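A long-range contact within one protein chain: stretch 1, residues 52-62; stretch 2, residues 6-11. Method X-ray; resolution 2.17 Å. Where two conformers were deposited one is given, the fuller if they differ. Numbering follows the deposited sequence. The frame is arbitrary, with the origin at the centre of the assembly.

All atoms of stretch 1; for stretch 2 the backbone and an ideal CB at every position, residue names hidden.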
# COMPACT_ATOMS: atom_id res chain seq x y z
N PHE F 52 32.87 -23.45 13.71
CA PHE F 52 33.37 -24.19 14.88
C PHE F 52 34.48 -25.18 14.47
O PHE F 52 35.40 -25.44 15.24
CB PHE F 52 32.26 -24.94 15.62
CG PHE F 52 31.36 -24.06 16.46
CD1 PHE F 52 31.71 -22.74 16.75
CD2 PHE F 52 30.15 -24.56 16.95
CE1 PHE F 52 30.87 -21.92 17.53
CE2 PHE F 52 29.31 -23.77 17.74
CZ PHE F 52 29.67 -22.43 18.01
N ILE F 53 34.35 -25.71 13.25
CA ILE F 53 35.39 -26.52 12.62
C ILE F 53 35.77 -25.80 11.33
O ILE F 53 35.21 -26.10 10.27
CB ILE F 53 34.89 -27.97 12.34
CG1 ILE F 53 34.32 -28.63 13.60
CG2 ILE F 53 35.98 -28.83 11.74
CD1 ILE F 53 35.30 -28.75 14.76
N PRO F 54 36.69 -24.82 11.40
CA PRO F 54 37.03 -24.01 10.22
C PRO F 54 37.72 -24.80 9.09
O PRO F 54 38.78 -25.37 9.30
CB PRO F 54 37.96 -22.93 10.77
CG PRO F 54 38.47 -23.46 12.06
CD PRO F 54 37.44 -24.40 12.60
N GLY F 55 37.09 -24.81 7.92
CA GLY F 55 37.62 -25.50 6.74
C GLY F 55 37.59 -27.01 6.87
O GLY F 55 38.36 -27.71 6.21
N GLY F 56 36.72 -27.50 7.73
CA GLY F 56 36.58 -28.94 7.96
C GLY F 56 37.77 -29.55 8.69
O GLY F 56 37.98 -30.75 8.63
N ASP F 57 38.53 -28.71 9.39
CA ASP F 57 39.79 -29.10 10.03
C ASP F 57 39.60 -29.16 11.55
O ASP F 57 39.61 -28.12 12.22
CB ASP F 57 40.84 -28.06 9.64
CG ASP F 57 42.24 -28.42 10.09
OD1 ASP F 57 43.14 -27.60 9.83
OD2 ASP F 57 42.47 -29.49 10.69
N ILE F 58 39.42 -30.37 12.09
CA ILE F 58 39.18 -30.55 13.54
C ILE F 58 40.35 -30.11 14.42
O ILE F 58 40.15 -29.82 15.58
CB ILE F 58 38.69 -32.00 13.94
CG1 ILE F 58 39.69 -33.07 13.53
CG2 ILE F 58 37.29 -32.29 13.35
CD1 ILE F 58 39.50 -34.41 14.24
N SER F 59 41.56 -30.04 13.85
CA SER F 59 42.74 -29.58 14.58
C SER F 59 42.63 -28.10 14.96
O SER F 59 43.36 -27.62 15.83
CB SER F 59 44.02 -29.85 13.80
OG SER F 59 44.21 -28.92 12.73
N LYS F 60 41.72 -27.38 14.30
CA LYS F 60 41.50 -25.97 14.55
C LYS F 60 40.10 -25.73 15.13
O LYS F 60 39.57 -24.64 15.04
CB LYS F 60 41.72 -25.15 13.27
CG LYS F 60 43.08 -25.39 12.59
CD LYS F 60 44.26 -24.87 13.42
CE LYS F 60 45.50 -25.76 13.28
NZ LYS F 60 45.98 -25.87 11.88
N ALA F 61 39.52 -26.78 15.73
CA ALA F 61 38.21 -26.70 16.38
C ALA F 61 38.17 -25.57 17.43
O ALA F 61 39.13 -25.43 18.21
CB ALA F 61 37.86 -28.02 17.05
N ASP F 62 37.08 -24.80 17.43
CA ASP F 62 36.81 -23.77 18.45
C ASP F 62 36.92 -24.38 19.85
O ASP F 62 36.26 -25.40 20.13
CB ASP F 62 35.41 -23.19 18.19
CG ASP F 62 34.95 -22.18 19.25
OD1 ASP F 62 35.42 -21.02 19.25
OD2 ASP F 62 34.09 -22.53 20.07
N UNK F 6 32.83 -41.36 11.80
CA UNK F 6 32.34 -40.09 12.28
C UNK F 6 33.16 -39.72 13.50
O UNK F 6 33.86 -40.55 14.07
CB UNK F 6 30.84 -40.15 12.60
N UNK F 7 33.06 -38.46 13.90
CA UNK F 7 33.63 -38.03 15.17
C UNK F 7 32.75 -36.95 15.79
O UNK F 7 31.96 -36.32 15.08
CB UNK F 7 35.06 -37.52 14.98
N UNK F 8 32.91 -36.73 17.09
CA UNK F 8 32.08 -35.83 17.85
C UNK F 8 32.17 -34.35 17.44
O UNK F 8 31.21 -33.63 17.62
CB UNK F 8 32.45 -35.97 19.33
N UNK F 9 33.29 -33.90 16.90
CA UNK F 9 33.41 -32.49 16.48
C UNK F 9 32.59 -32.19 15.22
O UNK F 9 31.95 -31.15 15.13
CB UNK F 9 34.88 -32.14 16.23
N UNK F 10 32.62 -33.11 14.26
CA UNK F 10 31.97 -32.94 12.96
C UNK F 10 30.58 -33.57 12.92
O UNK F 10 29.73 -33.15 12.15
CB UNK F 10 32.84 -33.55 11.86
N UNK F 11 30.37 -34.60 13.74
CA UNK F 11 29.11 -35.34 13.80
C UNK F 11 28.65 -35.40 15.26
O UNK F 11 28.44 -36.50 15.78
CB UNK F 11 29.27 -36.75 13.22

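Position 6 lies far from stretch 1. Nothing of stretch 1 comes within 5.5 Å of its ideal CB, and the backbone is extended. Stretch 1 therefore sets no preference, and many side chains would fit. The deposited residue is Ile6, which makes no contact across the stretches.

Position 7 points toward stretch 1, but the ideal CB stops 5.5 Å short of Ile58 CD1. The backbone is extended here and turns helical at position 8. Just before such a turn, a short acceptor such as Asp, Asn, Ser or Thr could meet the backbone N atoms that follow. An apolar residue could instead reach Ile58. The residue is Asn7. Its OD1 accepts a hydrogen bond from N of position 10 at 3.1 Å and a weak one from N of position 9 at 3.0 Å. The same OD1 lies 4.0 Å from Ile58 CG2, a simple packing contact.

Position 8 has helical phi and psi. Its ideal CB has nothing of stretch 1 within 5.5 Å, so the choice is open. Ile8 is found, out of reach of stretch 1.

Position 9 faces stretch 1 most directly. The ideal CB lies 3.7 Å from Ile53 CD1, 3.8 Å from Ile58 CG2 and 5.2 Å from Ala61 CB. These three groups are all apolar. Leu, Met, Ile, Phe or Tyr would suit the site, and a charged group would find no partner among them. Tyr9 is deposited, with chi1 in m. Its CB packs 3.6 Å from Ile53 CD1 and 3.8 Å from Ile58 CG2. The ring carries the contact on to Ala61, with Tyr9 CD1 4.0 Å from Ala61 CB. The hydroxyl extends beyond these three side chains.

Position 10 points sideways. Its ideal CB is 4.9 Å from Ile58 CG2 and 5.4 Å from Ile53 CG1. A long side chain could bend in along these apolar groups toward the carbonyl of Gly56. Gln, Lys, Arg or Met would suit; Glu suits less, as its carboxylate would face another acceptor. Gln10 follows this path. Its CG lies 3.6 Å from Ile58 CG2 and 4.3 Å from Ile53 CG2. Gln10 NE2 comes to 3.5 Å from Gly56 O, but the angle is poor and no hydrogen bond forms. Gln10 OE1 accepts a hydrogen bond from Asn7 ND2 at 3.0 Å, which ties the two side chains together.

Position 11 is out of reach of stretch 1, which gives no guide. Asn11 is found. Its ND2 makes a weak hydrogen bond to Asn7 O at 3.3 Å.

Stretch 2 (6-11) INIYQN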
# COMPACT_ATOMS: atom_id res chain seq x y z
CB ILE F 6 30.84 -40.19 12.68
CG1 ILE F 6 30.61 -41.27 13.75
CG2 ILE F 6 29.98 -40.45 11.44
CD1 ILE F 6 29.29 -41.18 14.48
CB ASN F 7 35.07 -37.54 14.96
CG ASN F 7 35.15 -36.26 14.16
OD1 ASN F 7 34.85 -35.20 14.66
ND2 ASN F 7 35.60 -36.35 12.92
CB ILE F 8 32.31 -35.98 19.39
CG1 ILE F 8 31.09 -35.42 20.14
CG2 ILE F 8 33.68 -35.37 19.80
CD1 ILE F 8 31.06 -35.62 21.66
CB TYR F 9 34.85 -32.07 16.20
CG TYR F 9 35.83 -32.26 17.33
CD1 TYR F 9 35.99 -31.28 18.30
CD2 TYR F 9 36.63 -33.41 17.40
CE1 TYR F 9 36.91 -31.44 19.34
CE2 TYR F 9 37.56 -33.58 18.43
CZ TYR F 9 37.68 -32.58 19.40
OH TYR F 9 38.58 -32.71 20.42
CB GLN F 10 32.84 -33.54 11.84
CG GLN F 10 34.16 -32.77 11.57
CD GLN F 10 34.97 -33.36 10.45
OE1 GLN F 10 35.44 -34.51 10.53
NE2 GLN F 10 35.13 -32.58 9.37
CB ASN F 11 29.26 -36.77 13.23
CG ASN F 11 29.93 -36.81 11.87
OD1 ASN F 11 29.25 -36.83 10.82
ND2 ASN F 11 31.25 -36.81 11.86
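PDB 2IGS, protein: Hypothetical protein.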